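Local coordinates for protein sucrose 6(F)-phosphate phosphorylase (Thermoanaerobacterium thermosaccharolyticum DSM 571, PDB 6S9V) that belongs to the sugar-active phosphorylases of the alpha-amylase superfamily, built on a TIM-barrel catalytic domain followed by a C-terminal antiparallel beta sheet, at residues A[436-448]-A[488-502]. Sequence-based numbering, arbitrary orientation.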
loop_
_atom_site.group_PDB
_atom_site.type_symbol
_atom_site.label_atom_id
_atom_site.label_comp_id
_atom_site.label_asym_id
_atom_site.label_seq_id
_atom_site.Cartn_x
_atom_site.Cartn_y
_atom_site.Cartn_z
ATOM N N ARG A 436 5.322 -23.400 -6.027
ATOM C CA ARG A 436 5.048 -22.921 -7.381
ATOM C C ARG A 436 5.183 -21.409 -7.472
ATOM O O ARG A 436 5.716 -20.884 -8.457
ATOM C CB ARG A 436 3.650 -23.338 -7.831
ATOM C CG ARG A 436 3.481 -24.819 -8.052
ATOM C CD ARG A 436 2.015 -25.148 -8.271
ATOM N NE ARG A 436 1.508 -24.580 -9.515
ATOM C CZ ARG A 436 0.220 -24.533 -9.848
ATOM N NH1 ARG A 436 -0.704 -25.011 -9.020
ATOM N NH2 ARG A 436 -0.144 -24.010 -11.013
ATOM N N LEU A 437 4.682 -20.688 -6.465
ATOM C CA LEU A 437 4.776 -19.233 -6.474
ATOM C C LEU A 437 6.225 -18.768 -6.372
ATOM O O LEU A 437 6.617 -17.796 -7.035
ATOM C CB LEU A 437 3.949 -18.649 -5.331
ATOM C CG LEU A 437 3.969 -17.128 -5.161
ATOM C CD1 LEU A 437 3.656 -16.404 -6.469
ATOM C CD2 LEU A 437 2.979 -16.724 -4.054
ATOM N N LEU A 438 7.031 -19.435 -5.546
ATOM C CA LEU A 438 8.429 -19.043 -5.416
ATOM C C LEU A 438 9.176 -19.233 -6.732
ATOM O O LEU A 438 10.020 -18.407 -7.099
ATOM C CB LEU A 438 9.091 -19.838 -4.288
ATOM C CG LEU A 438 8.559 -19.533 -2.876
ATOM C CD1 LEU A 438 9.246 -20.388 -1.830
ATOM C CD2 LEU A 438 8.730 -18.060 -2.534
ATOM N N LYS A 439 8.883 -20.321 -7.456
ATOM C CA LYS A 439 9.511 -20.544 -8.756
ATOM C C LYS A 439 9.113 -19.455 -9.750
ATOM O O LYS A 439 9.954 -18.953 -10.515
ATOM C CB LYS A 439 9.135 -21.932 -9.286
ATOM C CG LYS A 439 9.883 -22.324 -10.547
ATOM C CD LYS A 439 9.587 -23.757 -10.972
ATOM C CE LYS A 439 10.248 -24.077 -12.308
ATOM N NZ LYS A 439 9.960 -25.475 -12.759
ATOM N N LEU A 440 7.832 -19.082 -9.751
ATOM C CA LEU A 440 7.365 -18.012 -10.622
ATOM C C LEU A 440 8.032 -16.692 -10.266
ATOM O O LEU A 440 8.441 -15.935 -11.156
ATOM C CB LEU A 440 5.845 -17.871 -10.520
ATOM C CG LEU A 440 5.206 -16.742 -11.334
ATOM C CD1 LEU A 440 5.406 -16.989 -12.831
ATOM C CD2 LEU A 440 3.735 -16.592 -10.993
ATOM N N ILE A 441 8.141 -16.390 -8.969
ATOM C CA ILE A 441 8.796 -15.153 -8.551
ATOM C C ILE A 441 10.229 -15.116 -9.061
ATOM O O ILE A 441 10.684 -14.113 -9.633
ATOM C CB ILE A 441 8.738 -15.004 -7.019
ATOM C CG1 ILE A 441 7.317 -14.668 -6.569
ATOM C CG2 ILE A 441 9.705 -13.934 -6.570
ATOM C CD1 ILE A 441 7.111 -14.777 -5.059
ATOM N N ARG A 442 10.974 -16.202 -8.846
ATOM C CA ARG A 442 12.366 -16.212 -9.279
ATOM C C ARG A 442 12.480 -16.111 -10.795
ATOM O O ARG A 442 13.418 -15.480 -11.304
ATOM C CB ARG A 442 13.093 -17.447 -8.746
ATOM C CG ARG A 442 13.258 -17.393 -7.225
ATOM C CD ARG A 442 14.540 -18.080 -6.780
ATOM N NE ARG A 442 14.441 -19.524 -6.756
ATOM C CZ ARG A 442 15.477 -20.351 -6.662
ATOM N NH1 ARG A 442 16.727 -19.890 -6.586
ATOM N NH2 ARG A 442 15.251 -21.653 -6.642
ATOM N N PHE A 443 11.545 -16.708 -11.537
ATOM C CA PHE A 443 11.538 -16.492 -12.978
ATOM C C PHE A 443 11.370 -15.013 -13.308
ATOM O O PHE A 443 12.081 -14.471 -14.166
ATOM C CB PHE A 443 10.434 -17.298 -13.658
ATOM C CG PHE A 443 10.449 -17.167 -15.160
ATOM C CD1 PHE A 443 11.318 -17.932 -15.923
ATOM C CD2 PHE A 443 9.625 -16.256 -15.799
ATOM C CE1 PHE A 443 11.360 -17.800 -17.314
ATOM C CE2 PHE A 443 9.649 -16.128 -17.186
ATOM C CZ PHE A 443 10.516 -16.903 -17.939
ATOM N N ARG A 444 10.445 -14.336 -12.618
ATOM C CA ARG A 444 10.225 -12.908 -12.843
ATOM C C ARG A 444 11.446 -12.071 -12.459
ATOM O O ARG A 444 11.657 -10.986 -13.023
ATOM C CB ARG A 444 8.981 -12.466 -12.067
ATOM C CG ARG A 444 8.670 -10.990 -12.111
ATOM C CD ARG A 444 8.489 -10.457 -13.521
ATOM N NE ARG A 444 8.091 -9.051 -13.481
ATOM C CZ ARG A 444 8.913 -8.052 -13.169
ATOM N NH1 ARG A 444 10.179 -8.304 -12.882
ATOM N NH2 ARG A 444 8.467 -6.802 -13.137
ATOM N N ASN A 445 12.249 -12.541 -11.500
ATOM C CA ASN A 445 13.465 -11.826 -11.127
ATOM C C ASN A 445 14.641 -12.143 -12.037
ATOM O O ASN A 445 15.549 -11.316 -12.176
ATOM C CB ASN A 445 13.879 -12.155 -9.694
ATOM C CG ASN A 445 12.939 -11.568 -8.676
ATOM O OD1 ASN A 445 12.184 -10.640 -8.981
ATOM N ND2 ASN A 445 12.974 -12.103 -7.453
ATOM N N GLU A 446 14.667 -13.334 -12.633
ATOM C CA GLU A 446 15.848 -13.794 -13.348
ATOM C C GLU A 446 15.762 -13.573 -14.850
ATOM O O GLU A 446 16.781 -13.281 -15.484
ATOM C CB GLU A 446 16.084 -15.294 -13.105
ATOM C CG GLU A 446 16.461 -15.688 -11.680
ATOM C CD GLU A 446 16.389 -17.199 -11.454
ATOM O OE1 GLU A 446 15.903 -17.908 -12.358
ATOM O OE2 GLU A 446 16.825 -17.680 -10.383
ATOM N N TYR A 447 14.582 -13.696 -15.448
ATOM C CA TYR A 447 14.510 -13.694 -16.900
ATOM C C TYR A 447 14.581 -12.270 -17.437
ATOM O O TYR A 447 13.790 -11.407 -17.054
ATOM C CB TYR A 447 13.252 -14.398 -17.390
ATOM C CG TYR A 447 13.409 -14.791 -18.843
ATOM C CD1 TYR A 447 14.318 -15.774 -19.220
ATOM C CD2 TYR A 447 12.697 -14.143 -19.836
ATOM C CE1 TYR A 447 14.488 -16.118 -20.553
ATOM C CE2 TYR A 447 12.856 -14.482 -21.162
ATOM C CZ TYR A 447 13.748 -15.464 -21.516
ATOM O OH TYR A 447 13.903 -15.777 -22.840
ATOM N N GLU A 448 15.511 -12.043 -18.358
ATOM C CA GLU A 448 15.890 -10.687 -18.736
ATOM C C GLU A 448 14.828 -9.963 -19.557
ATOM O O GLU A 448 14.855 -8.726 -19.621
ATOM C CB GLU A 448 17.212 -10.747 -19.507
ATOM C CG GLU A 448 18.379 -11.346 -18.707
ATOM C CD GLU A 448 18.445 -12.886 -18.719
ATOM O OE1 GLU A 448 17.436 -13.559 -19.048
ATOM O OE2 GLU A 448 19.530 -13.424 -18.393
ATOM N N ILE A 488 4.371 -20.388 -19.620
ATOM C CA ILE A 488 5.280 -19.341 -20.079
ATOM C C ILE A 488 6.226 -19.976 -21.088
ATOM O O ILE A 488 7.023 -20.859 -20.739
ATOM C CB ILE A 488 6.051 -18.694 -18.923
ATOM C CG1 ILE A 488 5.087 -17.976 -17.979
ATOM C CG2 ILE A 488 7.100 -17.724 -19.477
ATOM C CD1 ILE A 488 5.750 -17.403 -16.743
ATOM N N ASP A 489 6.125 -19.543 -22.344
ATOM C CA ASP A 489 7.049 -19.951 -23.392
ATOM C C ASP A 489 8.186 -18.939 -23.426
ATOM O O ASP A 489 7.936 -17.738 -23.564
ATOM C CB ASP A 489 6.358 -19.998 -24.753
ATOM C CG ASP A 489 5.396 -21.164 -24.885
ATOM O OD1 ASP A 489 5.579 -22.179 -24.187
ATOM O OD2 ASP A 489 4.461 -21.065 -25.703
ATOM N N TYR A 490 9.422 -19.408 -23.286
ATOM C CA TYR A 490 10.552 -18.492 -23.212
ATOM C C TYR A 490 11.748 -19.084 -23.940
ATOM O O TYR A 490 11.785 -20.272 -24.268
ATOM C CB TYR A 490 10.909 -18.164 -21.755
ATOM C CG TYR A 490 11.542 -19.307 -20.999
ATOM C CD1 TYR A 490 10.762 -20.268 -20.372
ATOM C CD2 TYR A 490 12.922 -19.422 -20.907
ATOM C CE1 TYR A 490 11.336 -21.314 -19.676
ATOM C CE2 TYR A 490 13.511 -20.465 -20.218
ATOM C CZ TYR A 490 12.711 -21.410 -19.602
ATOM O OH TYR A 490 13.283 -22.450 -18.919
ATOM N N ILE A 491 12.733 -18.224 -24.195
ATOM C CA ILE A 491 13.952 -18.592 -24.910
ATOM C C ILE A 491 15.038 -18.842 -23.872
ATOM O O ILE A 491 15.374 -17.947 -23.087
ATOM C CB ILE A 491 14.383 -17.492 -25.895
ATOM C CG1 ILE A 491 13.265 -17.171 -26.891
ATOM C CG2 ILE A 491 15.664 -17.905 -26.609
ATOM C CD1 ILE A 491 12.806 -18.342 -27.726
ATOM N N ASN A 492 15.593 -20.052 -23.860
ATOM C CA ASN A 492 16.585 -20.414 -22.855
ATOM C C ASN A 492 17.960 -19.896 -23.285
ATOM O O ASN A 492 18.100 -19.198 -24.292
ATOM C CB ASN A 492 16.566 -21.926 -22.627
ATOM C CG ASN A 492 17.041 -22.718 -23.837
ATOM O OD1 ASN A 492 17.611 -22.176 -24.784
ATOM N ND2 ASN A 492 16.784 -24.019 -23.813
ATOM N N GLU A 493 19.000 -20.231 -22.517
ATOM C CA GLU A 493 20.330 -19.701 -22.793
ATOM C C GLU A 493 20.890 -20.203 -24.120
ATOM O O GLU A 493 21.735 -19.528 -24.718
ATOM C CB GLU A 493 21.283 -20.067 -21.650
ATOM C CG GLU A 493 21.158 -19.198 -20.399
ATOM C CD GLU A 493 21.613 -17.766 -20.623
ATOM O OE1 GLU A 493 22.489 -17.546 -21.487
ATOM O OE2 GLU A 493 21.104 -16.864 -19.926
ATOM N N ASN A 494 20.434 -21.357 -24.598
ATOM C CA ASN A 494 20.878 -21.894 -25.876
ATOM C C ASN A 494 20.037 -21.416 -27.055
ATOM O O ASN A 494 20.219 -21.917 -28.168
ATOM C CB ASN A 494 20.878 -23.425 -25.844
ATOM C CG ASN A 494 21.778 -23.986 -24.760
ATOM O OD1 ASN A 494 22.743 -23.347 -24.341
ATOM N ND2 ASN A 494 21.479 -25.202 -24.317
ATOM N N GLY A 495 19.122 -20.473 -26.841
ATOM C CA GLY A 495 18.276 -19.989 -27.911
ATOM C C GLY A 495 17.095 -20.868 -28.251
ATOM O O GLY A 495 16.410 -20.602 -29.246
ATOM N N GLU A 496 16.838 -21.907 -27.468
ATOM C CA GLU A 496 15.740 -22.825 -27.729
ATOM C C GLU A 496 14.487 -22.332 -27.019
ATOM O O GLU A 496 14.558 -21.819 -25.898
ATOM C CB GLU A 496 16.112 -24.227 -27.247
ATOM C CG GLU A 496 17.371 -24.782 -27.915
ATOM C CD GLU A 496 17.988 -25.942 -27.152
ATOM O OE1 GLU A 496 17.569 -26.202 -26.005
ATOM O OE2 GLU A 496 18.910 -26.585 -27.698
ATOM N N GLU A 497 13.333 -22.529 -27.649
ATOM C CA GLU A 497 12.080 -22.177 -27.000
ATOM C C GLU A 497 11.705 -23.295 -26.037
ATOM O O GLU A 497 11.681 -24.471 -26.412
ATOM C CB GLU A 497 10.964 -21.934 -28.014
ATOM C CG GLU A 497 9.670 -21.446 -27.360
ATOM C CD GLU A 497 8.604 -21.057 -28.366
ATOM O OE1 GLU A 497 8.921 -20.985 -29.571
ATOM O OE2 GLU A 497 7.453 -20.806 -27.950
ATOM N N VAL A 498 11.434 -22.920 -24.792
ATOM C CA VAL A 498 11.144 -23.854 -23.716
ATOM C C VAL A 498 9.806 -23.482 -23.098
ATOM O O VAL A 498 9.434 -22.306 -23.030
ATOM C CB VAL A 498 12.261 -23.832 -22.645
ATOM C CG1 VAL A 498 11.839 -24.586 -21.393
ATOM C CG2 VAL A 498 13.556 -24.400 -23.220
ATOM N N LYS A 499 9.078 -24.498 -22.652
ATOM C CA LYS A 499 7.766 -24.325 -22.048
ATOM C C LYS A 499 7.872 -24.520 -20.541
ATOM O O LYS A 499 8.267 -25.594 -20.078
ATOM C CB LYS A 499 6.783 -25.316 -22.669
ATOM C CG LYS A 499 5.333 -24.996 -22.416
ATOM C CD LYS A 499 4.422 -25.900 -23.240
ATOM C CE LYS A 499 4.390 -25.496 -24.711
ATOM N NZ LYS A 499 3.631 -24.235 -24.948
ATOM N N TYR A 500 7.505 -23.488 -19.783
ATOM C CA TYR A 500 7.492 -23.512 -18.318
ATOM C C TYR A 500 6.038 -23.557 -17.868
ATOM O O TYR A 500 5.310 -22.563 -17.991
ATOM C CB TYR A 500 8.229 -22.291 -17.757
ATOM C CG TYR A 500 7.957 -21.902 -16.309
ATOM C CD1 TYR A 500 7.569 -22.832 -15.351
ATOM C CD2 TYR A 500 8.102 -20.581 -15.906
ATOM C CE1 TYR A 500 7.323 -22.444 -14.034
ATOM C CE2 TYR A 500 7.863 -20.191 -14.608
ATOM C CZ TYR A 500 7.474 -21.122 -13.674
ATOM O OH TYR A 500 7.230 -20.699 -12.385
ATOM N N LEU A 501 5.616 -24.705 -17.344
ATOM C CA LEU A 501 4.268 -24.837 -16.805
ATOM C C LEU A 501 4.266 -24.319 -15.373
ATOM O O LEU A 501 4.870 -24.924 -14.483
ATOM C CB LEU A 501 3.800 -26.286 -16.878
ATOM C CG LEU A 501 2.409 -26.564 -16.302
ATOM C CD1 LEU A 501 1.316 -25.846 -17.085
ATOM C CD2 LEU A 501 2.157 -28.056 -16.291
ATOM N N VAL A 502 3.574 -23.209 -15.150
ATOM C CA VAL A 502 3.604 -22.522 -13.864
ATOM C C VAL A 502 2.786 -23.321 -12.867
ATOM O O VAL A 502 3.156 -23.414 -11.693
ATOM C CB VAL A 502 3.071 -21.087 -13.985
ATOM C CG1 VAL A 502 3.061 -20.390 -12.620
ATOM C CG2 VAL A 502 3.913 -20.302 -14.986
ATOM O OXT VAL A 502 1.754 -23.889 -13.227
HETATM O O HOH W 1 5.681 -22.253 -10.884
#
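Phe443, on the sheet-facing side of helix 432-446, reaches into the hairpin of strands 485-491 and 497-501. With CG anti to the backbone N (chi1 -176°), its ring is laid between Tyr500, Ile488 and Tyr490. CB rests 4.0 Å from Tyr500 CE2, and CG meets that same atom. Farther out, CD1 faces Tyr500 CD2, CD2 lies near Ile488 CD1 and CE2 is 3.8 Å from Ile488 CG2, while CE1 sits over the centre of the Tyr490 ring. CZ, the tip, touches Ile488 CG2 and Tyr490 CG. This edge-to-face pair with Tyr490 has its planes 63° apart; Tyr490 in turn directs an edge, offset, at the face of Tyr447. Tyrosine suits that place: its ring packs on Tyr490 while OH donates to Ile491 O (2.6 Å) in the carbonyl plane and also bonds Arg474 N. At the other end Arg436, bent at chi3 (67°), grips the C-terminal carboxylate side-on, NE to Val502 O at 3.0 Å and NH2 to Val502 OXT at 2.9 Å, two nitrogens matching two oxygens; NH1 also pairs with Asp373. A water bridges Arg436 O, Tyr500 OH and Val502 O. The helix thus packs on the edge hairpin of the C-terminal sheet, consistent with the beta domain following the barrel in alpha-amylase relatives.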